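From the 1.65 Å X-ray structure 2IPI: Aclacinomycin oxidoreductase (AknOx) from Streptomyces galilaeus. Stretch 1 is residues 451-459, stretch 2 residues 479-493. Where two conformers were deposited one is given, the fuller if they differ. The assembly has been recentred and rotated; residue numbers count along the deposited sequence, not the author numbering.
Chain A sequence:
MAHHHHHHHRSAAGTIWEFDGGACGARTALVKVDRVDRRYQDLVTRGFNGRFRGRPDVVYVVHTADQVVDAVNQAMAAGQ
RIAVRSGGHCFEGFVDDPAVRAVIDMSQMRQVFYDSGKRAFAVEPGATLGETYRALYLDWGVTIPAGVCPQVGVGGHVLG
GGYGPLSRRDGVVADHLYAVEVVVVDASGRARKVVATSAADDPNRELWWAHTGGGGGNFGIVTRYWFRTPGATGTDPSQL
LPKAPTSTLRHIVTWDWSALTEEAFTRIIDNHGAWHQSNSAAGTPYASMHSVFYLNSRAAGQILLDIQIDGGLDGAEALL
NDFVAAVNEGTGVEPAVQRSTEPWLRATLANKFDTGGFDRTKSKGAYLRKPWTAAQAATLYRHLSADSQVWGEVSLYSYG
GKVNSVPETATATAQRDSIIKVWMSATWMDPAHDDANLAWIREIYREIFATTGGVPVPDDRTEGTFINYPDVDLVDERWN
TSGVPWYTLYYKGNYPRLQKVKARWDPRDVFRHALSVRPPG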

ATOM      1  N   THR A 451      -6.094 -13.320 -20.873  1.00 10.94           N
ATOM      2  CA  THR A 451      -7.431 -13.703 -21.319  1.00 17.03           C
ATOM      3  C   THR A 451      -8.452 -12.594 -21.130  1.00 20.87           C
ATOM      4  O   THR A 451      -9.608 -12.669 -21.540  1.00 16.19           O
ATOM      5  CB  THR A 451      -7.928 -14.965 -20.585  1.00 23.10           C
ATOM      6  OG1 THR A 451      -9.029 -15.475 -21.344  1.00 28.08           O
ATOM      7  CG2 THR A 451      -8.419 -14.634 -19.194  1.00 23.57           C
ATOM      8  N   THR A 452      -8.039 -11.506 -20.478  1.00 24.60           N
ATOM      9  CA  THR A 452      -8.951 -10.383 -20.329  1.00 22.66           C
ATOM     10  C   THR A 452      -8.556  -9.204 -21.215  1.00 23.91           C
ATOM     11  O   THR A 452      -9.407  -8.368 -21.542  1.00 31.30           O
ATOM     12  CB  THR A 452      -8.963  -9.893 -18.866  1.00 21.13           C
ATOM     13  OG1 THR A 452     -10.300  -9.792 -18.373  1.00 28.06           O
ATOM     14  CG2 THR A 452      -8.345  -8.502 -18.853  1.00 20.07           C
ATOM     15  N   GLY A 453      -7.283  -9.118 -21.592  1.00 16.78           N
ATOM     16  CA  GLY A 453      -6.736  -7.922 -22.217  1.00 13.32           C
ATOM     17  C   GLY A 453      -5.686  -7.283 -21.317  1.00 12.16           C
ATOM     18  O   GLY A 453      -5.532  -6.088 -21.156  1.00 18.72           O
ATOM     19  N   GLY A 454      -4.927  -8.160 -20.677  1.00 13.37           N
ATOM     20  CA  GLY A 454      -3.706  -7.876 -20.007  1.00 12.17           C
ATOM     21  C   GLY A 454      -3.873  -7.210 -18.654  1.00 12.48           C
ATOM     22  O   GLY A 454      -2.876  -6.653 -18.176  1.00 13.21           O
ATOM     23  N   VAL A 455      -5.092  -7.286 -18.127  1.00 12.59           N
ATOM     24  CA  VAL A 455      -5.377  -6.652 -16.842  1.00 13.76           C
ATOM     25  C   VAL A 455      -6.235  -7.526 -15.942  1.00 13.42           C
ATOM     26  O   VAL A 455      -7.056  -8.325 -16.383  1.00 18.78           O
ATOM     27  CB  VAL A 455      -6.083  -5.291 -16.997  1.00 10.95           C
ATOM     28  CG1 VAL A 455      -5.230  -4.325 -17.811  1.00 15.04           C
ATOM     29  CG2 VAL A 455      -7.453  -5.476 -17.625  1.00 10.44           C
ATOM     30  N   PRO A 456      -6.062  -7.374 -14.637  1.00 14.35           N
ATOM     31  CA  PRO A 456      -6.954  -8.070 -13.703  1.00 14.54           C
ATOM     32  C   PRO A 456      -8.289  -7.334 -13.597  1.00 19.78           C
ATOM     33  O   PRO A 456      -8.415  -6.412 -12.787  1.00 24.02           O
ATOM     34  CB  PRO A 456      -6.214  -7.978 -12.371  1.00 13.03           C
ATOM     35  CG  PRO A 456      -5.380  -6.743 -12.492  1.00 10.81           C
ATOM     36  CD  PRO A 456      -5.058  -6.552 -13.946  1.00 12.32           C
ATOM     37  N   VAL A 457      -9.233  -7.771 -14.411  1.00 15.86           N
ATOM     38  CA  VAL A 457     -10.599  -7.271 -14.383  1.00 12.84           C
ATOM     39  C   VAL A 457     -11.392  -7.915 -13.267  1.00 13.74           C
ATOM     40  O   VAL A 457     -11.479  -9.146 -13.164  1.00 12.60           O
ATOM     41  CB  VAL A 457     -11.335  -7.577 -15.707  1.00 12.55           C
ATOM     42  CG1 VAL A 457     -12.772  -7.065 -15.633  1.00 13.18           C
ATOM     43  CG2 VAL A 457     -10.585  -6.997 -16.891  1.00 14.29           C
ATOM     44  N   PRO A 458     -12.019  -7.116 -12.407  1.00 12.43           N
ATOM     45  CA  PRO A 458     -12.879  -7.707 -11.374  1.00 14.07           C
ATOM     46  C   PRO A 458     -13.968  -8.572 -12.017  1.00 16.60           C
ATOM     47  O   PRO A 458     -14.797  -8.069 -12.780  1.00 16.41           O
ATOM     48  CB  PRO A 458     -13.464  -6.489 -10.659  1.00 16.65           C
ATOM     49  CG  PRO A 458     -12.506  -5.372 -10.950  1.00 15.48           C
ATOM     50  CD  PRO A 458     -11.953  -5.645 -12.329  1.00 14.02           C
ATOM     51  N   ASP A 459     -13.910  -9.844 -11.678  1.00 18.69           N
ATOM     52  CA  ASP A 459     -14.793 -10.910 -12.130  0.94 20.16           C
ATOM     53  C   ASP A 459     -14.752 -12.041 -11.109  1.00 22.00           C
ATOM     54  O   ASP A 459     -14.392 -11.803  -9.946  1.00 14.33           O
ATOM     55  CB  ASP A 459     -14.401 -11.382 -13.531  0.94 20.66           C
ATOM     56  CG  ASP A 459     -12.936 -11.744 -13.659  0.94 19.87           C
ATOM     57  OD1 ASP A 459     -12.402 -12.408 -12.754  0.94 23.47           O
ATOM     58  OD2 ASP A 459     -12.302 -11.356 -14.664  0.94 21.95           O
ATOM     59  N   TRP A 479      -1.550  -1.450 -25.062  1.00 37.89           N
ATOM     60  CA  TRP A 479      -1.082  -2.416 -24.097  1.00 38.40           C
ATOM     61  C   TRP A 479      -2.184  -3.390 -23.710  1.00 41.05           C
ATOM     62  O   TRP A 479      -2.370  -4.425 -24.356  1.00 50.78           O
ATOM     63  CB  TRP A 479      -0.546  -1.731 -22.823  1.00 37.45           C
ATOM     64  CG  TRP A 479       0.946  -1.559 -22.931  1.00 36.60           C
ATOM     65  CD1 TRP A 479       1.658  -0.399 -22.879  1.00 34.47           C
ATOM     66  CD2 TRP A 479       1.897  -2.617 -23.116  1.00 36.80           C
ATOM     67  NE1 TRP A 479       3.000  -0.672 -23.022  1.00 33.81           N
ATOM     68  CE2 TRP A 479       3.173  -2.025 -23.167  1.00 34.47           C
ATOM     69  CE3 TRP A 479       1.789  -4.010 -23.242  1.00 39.13           C
ATOM     70  CZ2 TRP A 479       4.335  -2.774 -23.342  1.00 34.54           C
ATOM     71  CZ3 TRP A 479       2.947  -4.749 -23.413  1.00 38.27           C
ATOM     72  CH2 TRP A 479       4.203  -4.131 -23.460  1.00 35.30           C
ATOM     73  N   ASN A 480      -2.903  -3.037 -22.647  1.00 39.54           N
ATOM     74  CA  ASN A 480      -3.824  -4.013 -22.054  1.00 37.51           C
ATOM     75  C   ASN A 480      -5.215  -3.408 -21.880  1.00 36.17           C
ATOM     76  O   ASN A 480      -5.727  -2.718 -22.769  1.00 31.31           O
ATOM     77  CB  ASN A 480      -3.243  -4.526 -20.742  1.00 36.31           C
ATOM     78  CG  ASN A 480      -1.751  -4.662 -20.624  1.00 33.98           C
ATOM     79  OD1 ASN A 480      -0.926  -4.039 -21.294  1.00 24.80           O
ATOM     80  ND2 ASN A 480      -1.276  -5.516 -19.718  1.00 27.55           N
ATOM     81  N   THR A 481      -5.863  -3.648 -20.745  1.00 34.66           N
ATOM     82  CA  THR A 481      -7.155  -3.057 -20.431  1.00 31.67           C
ATOM     83  C   THR A 481      -8.182  -3.249 -21.534  1.00 37.13           C
ATOM     84  O   THR A 481      -8.492  -2.291 -22.263  1.00 49.55           O
ATOM     85  CB  THR A 481      -7.012  -1.537 -20.187  1.00 26.33           C
ATOM     86  OG1 THR A 481      -5.641  -1.141 -20.299  1.00 25.84           O
ATOM     87  CG2 THR A 481      -7.482  -1.160 -18.791  1.00 19.79           C
ATOM     88  N   SER A 482      -8.755  -4.436 -21.730  1.00 36.53           N
ATOM     89  CA  SER A 482      -9.715  -4.530 -22.833  1.00 32.52           C
ATOM     90  C   SER A 482     -11.160  -4.274 -22.412  1.00 26.50           C
ATOM     91  O   SER A 482     -11.918  -5.122 -21.955  1.00 18.40           O
ATOM     92  CB  SER A 482      -9.572  -5.874 -23.556  1.00 33.19           C
ATOM     93  OG  SER A 482      -8.861  -5.682 -24.765  1.00 28.01           O
ATOM     94  N   GLY A 483     -11.534  -3.014 -22.636  1.00 24.40           N
ATOM     95  CA  GLY A 483     -12.881  -2.550 -22.450  1.00 22.63           C
ATOM     96  C   GLY A 483     -13.140  -1.948 -21.089  1.00 24.91           C
ATOM     97  O   GLY A 483     -14.085  -1.171 -20.957  1.00 28.09           O
ATOM     98  N   VAL A 484     -12.321  -2.299 -20.103  1.00 22.73           N
ATOM     99  CA  VAL A 484     -12.532  -1.871 -18.722  1.00 21.19           C
ATOM    100  C   VAL A 484     -11.688  -0.655 -18.380  1.00 20.06           C
ATOM    101  O   VAL A 484     -10.484  -0.630 -18.669  1.00 19.99           O
ATOM    102  CB  VAL A 484     -12.213  -3.038 -17.771  1.00 21.18           C
ATOM    103  CG1 VAL A 484     -12.498  -2.661 -16.326  1.00 18.40           C
ATOM    104  CG2 VAL A 484     -13.027  -4.264 -18.188  1.00 18.70           C
ATOM    105  N   PRO A 485     -12.299   0.356 -17.773  1.00 16.87           N
ATOM    106  CA  PRO A 485     -11.568   1.591 -17.449  1.00 16.42           C
ATOM    107  C   PRO A 485     -10.678   1.410 -16.224  1.00 15.84           C
ATOM    108  O   PRO A 485     -10.886   0.460 -15.459  1.00 18.49           O
ATOM    109  CB  PRO A 485     -12.678   2.591 -17.145  1.00 16.08           C
ATOM    110  CG  PRO A 485     -13.930   1.815 -16.975  1.00 17.36           C
ATOM    111  CD  PRO A 485     -13.704   0.391 -17.349  1.00 16.74           C
ATOM    112  N   TRP A 486      -9.705   2.303 -16.042  1.00 15.89           N
ATOM    113  CA  TRP A 486      -8.802   2.184 -14.901  1.00 15.13           C
ATOM    114  C   TRP A 486      -9.543   2.279 -13.573  1.00 15.58           C
ATOM    115  O   TRP A 486      -9.150   1.691 -12.560  1.00 12.91           O
ATOM    116  CB  TRP A 486      -7.716   3.274 -14.980  1.00 14.03           C
ATOM    117  CG  TRP A 486      -8.341   4.634 -14.815  1.00 17.51           C
ATOM    118  CD1 TRP A 486      -8.999   5.402 -15.737  1.00 17.47           C
ATOM    119  CD2 TRP A 486      -8.354   5.371 -13.586  1.00 18.11           C
ATOM    120  NE1 TRP A 486      -9.417   6.581 -15.160  1.00 15.40           N
ATOM    121  CE2 TRP A 486      -9.027   6.578 -13.836  1.00 17.09           C
ATOM    122  CE3 TRP A 486      -7.851   5.116 -12.306  1.00 17.40           C
ATOM    123  CZ2 TRP A 486      -9.208   7.527 -12.830  1.00 17.71           C
ATOM    124  CZ3 TRP A 486      -8.034   6.058 -11.322  1.00 18.63           C
ATOM    125  CH2 TRP A 486      -8.714   7.260 -11.584  1.00 17.70           C
ATOM    126  N   TYR A 487     -10.630   3.052 -13.544  1.00 15.72           N
ATOM    127  CA  TYR A 487     -11.283   3.304 -12.254  1.00 15.67           C
ATOM    128  C   TYR A 487     -12.122   2.113 -11.817  1.00 15.59           C
ATOM    129  O   TYR A 487     -12.285   1.848 -10.618  1.00 14.32           O
ATOM    130  CB  TYR A 487     -12.126   4.586 -12.277  1.00 15.15           C
ATOM    131  CG  TYR A 487     -13.070   4.760 -13.435  1.00 15.56           C
ATOM    132  CD1 TYR A 487     -12.825   5.708 -14.415  1.00 17.93           C
ATOM    133  CD2 TYR A 487     -14.212   3.974 -13.560  1.00 17.28           C
ATOM    134  CE1 TYR A 487     -13.681   5.876 -15.484  1.00 17.23           C
ATOM    135  CE2 TYR A 487     -15.071   4.143 -14.629  1.00 19.65           C
ATOM    136  CZ  TYR A 487     -14.807   5.093 -15.589  1.00 20.17           C
ATOM    137  OH  TYR A 487     -15.664   5.262 -16.660  1.00 19.46           O
ATOM    138  N   THR A 488     -12.672   1.360 -12.765  1.00 12.96           N
ATOM    139  CA  THR A 488     -13.289   0.071 -12.456  1.00 14.34           C
ATOM    140  C   THR A 488     -12.254  -0.829 -11.790  1.00 13.26           C
ATOM    141  O   THR A 488     -12.497  -1.492 -10.792  1.00 12.39           O
ATOM    142  CB  THR A 488     -13.827  -0.595 -13.735  1.00 17.59           C
ATOM    143  OG1 THR A 488     -14.857   0.259 -14.281  1.00 19.01           O
ATOM    144  CG2 THR A 488     -14.441  -1.958 -13.454  1.00 15.44           C
ATOM    145  N   LEU A 489     -11.059  -0.811 -12.394  1.00 12.02           N
ATOM    146  CA  LEU A 489      -9.988  -1.685 -11.961  1.00 13.65           C
ATOM    147  C   LEU A 489      -9.665  -1.434 -10.492  1.00 11.46           C
ATOM    148  O   LEU A 489      -9.532  -2.385  -9.735  1.00 11.43           O
ATOM    149  CB  LEU A 489      -8.731  -1.492 -12.811  1.00 14.58           C
ATOM    150  CG  LEU A 489      -8.777  -1.982 -14.259  1.00 13.22           C
ATOM    151  CD1 LEU A 489      -7.372  -1.963 -14.846  1.00  8.20           C
ATOM    152  CD2 LEU A 489      -9.372  -3.377 -14.377  1.00 12.67           C
ATOM    153  N   TYR A 490      -9.549  -0.151 -10.126  1.00 12.69           N
ATOM    154  CA  TYR A 490      -9.098   0.150  -8.763  1.00  9.37           C
ATOM    155  C   TYR A 490     -10.219   0.235  -7.737  1.00 14.09           C
ATOM    156  O   TYR A 490     -10.007  -0.038  -6.546  1.00 13.55           O
ATOM    157  CB  TYR A 490      -8.329   1.474  -8.790  1.00  9.71           C
ATOM    158  CG  TYR A 490      -6.895   1.409  -9.226  1.00 11.38           C
ATOM    159  CD1 TYR A 490      -6.456   2.174 -10.303  1.00 15.66           C
ATOM    160  CD2 TYR A 490      -5.941   0.603  -8.613  1.00 12.66           C
ATOM    161  CE1 TYR A 490      -5.142   2.150 -10.744  1.00 14.62           C
ATOM    162  CE2 TYR A 490      -4.624   0.568  -9.043  1.00  7.07           C
ATOM    163  CZ  TYR A 490      -4.221   1.336 -10.109  1.00 14.18           C
ATOM    164  OH  TYR A 490      -2.906   1.313 -10.549  1.00 12.39           O
ATOM    165  N   TYR A 491     -11.421   0.666  -8.099  1.00 11.65           N
ATOM    166  CA  TYR A 491     -12.447   0.958  -7.106  1.00 11.89           C
ATOM    167  C   TYR A 491     -13.756   0.207  -7.306  1.00 14.13           C
ATOM    168  O   TYR A 491     -14.667   0.391  -6.477  1.00 12.26           O
ATOM    169  CB  TYR A 491     -12.797   2.461  -7.157  1.00 10.61           C
ATOM    170  CG  TYR A 491     -11.677   3.446  -7.026  1.00 11.87           C
ATOM    171  CD1 TYR A 491     -10.994   3.620  -5.819  1.00 10.36           C
ATOM    172  CD2 TYR A 491     -11.276   4.229  -8.092  1.00  8.49           C
ATOM    173  CE1 TYR A 491      -9.960   4.542  -5.713  1.00  9.78           C
ATOM    174  CE2 TYR A 491     -10.253   5.143  -7.998  1.00  9.14           C
ATOM    175  CZ  TYR A 491      -9.596   5.297  -6.799  1.00  9.19           C
ATOM    176  OH  TYR A 491      -8.587   6.220  -6.756  1.00  9.50           O
ATOM    177  N   LYS A 492     -13.892  -0.581  -8.364  1.00 10.23           N
ATOM    178  CA  LYS A 492     -15.123  -1.266  -8.724  1.00 11.58           C
ATOM    179  C   LYS A 492     -16.334  -0.357  -8.591  1.00 12.54           C
ATOM    180  O   LYS A 492     -16.250   0.805  -8.980  1.00 13.62           O
ATOM    181  CB  LYS A 492     -15.292  -2.526  -7.861  1.00 12.58           C
ATOM    182  CG  LYS A 492     -14.095  -3.465  -8.079  1.00 12.15           C
ATOM    183  CD  LYS A 492     -13.992  -4.461  -6.928  1.00 13.69           C
ATOM    184  CE  LYS A 492     -15.117  -5.483  -6.953  1.00 15.14           C
ATOM    185  NZ  LYS A 492     -14.685  -6.903  -7.056  1.00 13.10           N
ATOM    186  N   GLY A 493     -17.452  -0.828  -8.052  1.00 13.47           N
ATOM    187  CA  GLY A 493     -18.662  -0.030  -7.984  1.00 17.06           C
ATOM    188  C   GLY A 493     -18.602   1.201  -7.109  1.00 17.17           C
ATOM    189  O   GLY A 493     -19.600   1.907  -6.967  1.00 20.25           O
TER

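Trp479 lies beside the contact without joining it, so the interface opens at Asn480, whose CA sits 4.4 Å from the CA of Gly454. Its side chain points toward stretch 1 and makes the sole hydrogen bond between the two stretches: Asn480 ND2 donates to Gly454 O at 2.5 Å, very short, with a nearly linear N-H...O angle of 171°. The amide suits this place because it supplies a donor to a backbone carbonyl. Gly454 suits its own place twice over: its phi of 77° favours glycine, and an ideal CB would lie 2.5 Å from Asn480 ND2.

Thr481 directs its CA-to-CB bond away, yet its CG2 still lies 4.0 Å from Val455 CG1. Its N is 2.5 Å from Gly453 O, but the angle is too poor for a hydrogen bond, and the crowding around that carbonyl makes its position weak evidence. Ser482 packs closely on the backbone, with CB 3.2 Å from Thr452 O. The lack of a side chain at Gly453 matters here, since an ideal CB would fall 2.3 Å from Ser482 CB; its phi/psi of 115/38° independently calls for glycine.

After Gly483 the contact becomes apolar. Val484, chi1 t, points toward stretch 1 and brings CG2 to 3.8 Å from Val457 CG1.

Pro485 occupies the N-cap position of helix 486-491, whose first two residues make no contact. Thr488 contributes through its backbone, with O 3.9 Å from Pro458 CG. Leu489, buried and in the m,t rotamer, starts sideways but its end comes nearer: CD1 lies 4.2 Å from Val455 CB, and CD2 4.0 Å from Pro458 CD. Tyr490 and Tyr491 point away. Lys492, at positive phi, adds aliphatic packing, CG to Pro458 CG at 3.8 Å, while its NZ is hydrogen-bonded elsewhere in the structure. Altogether 538 Å² is buried, summed over both sides.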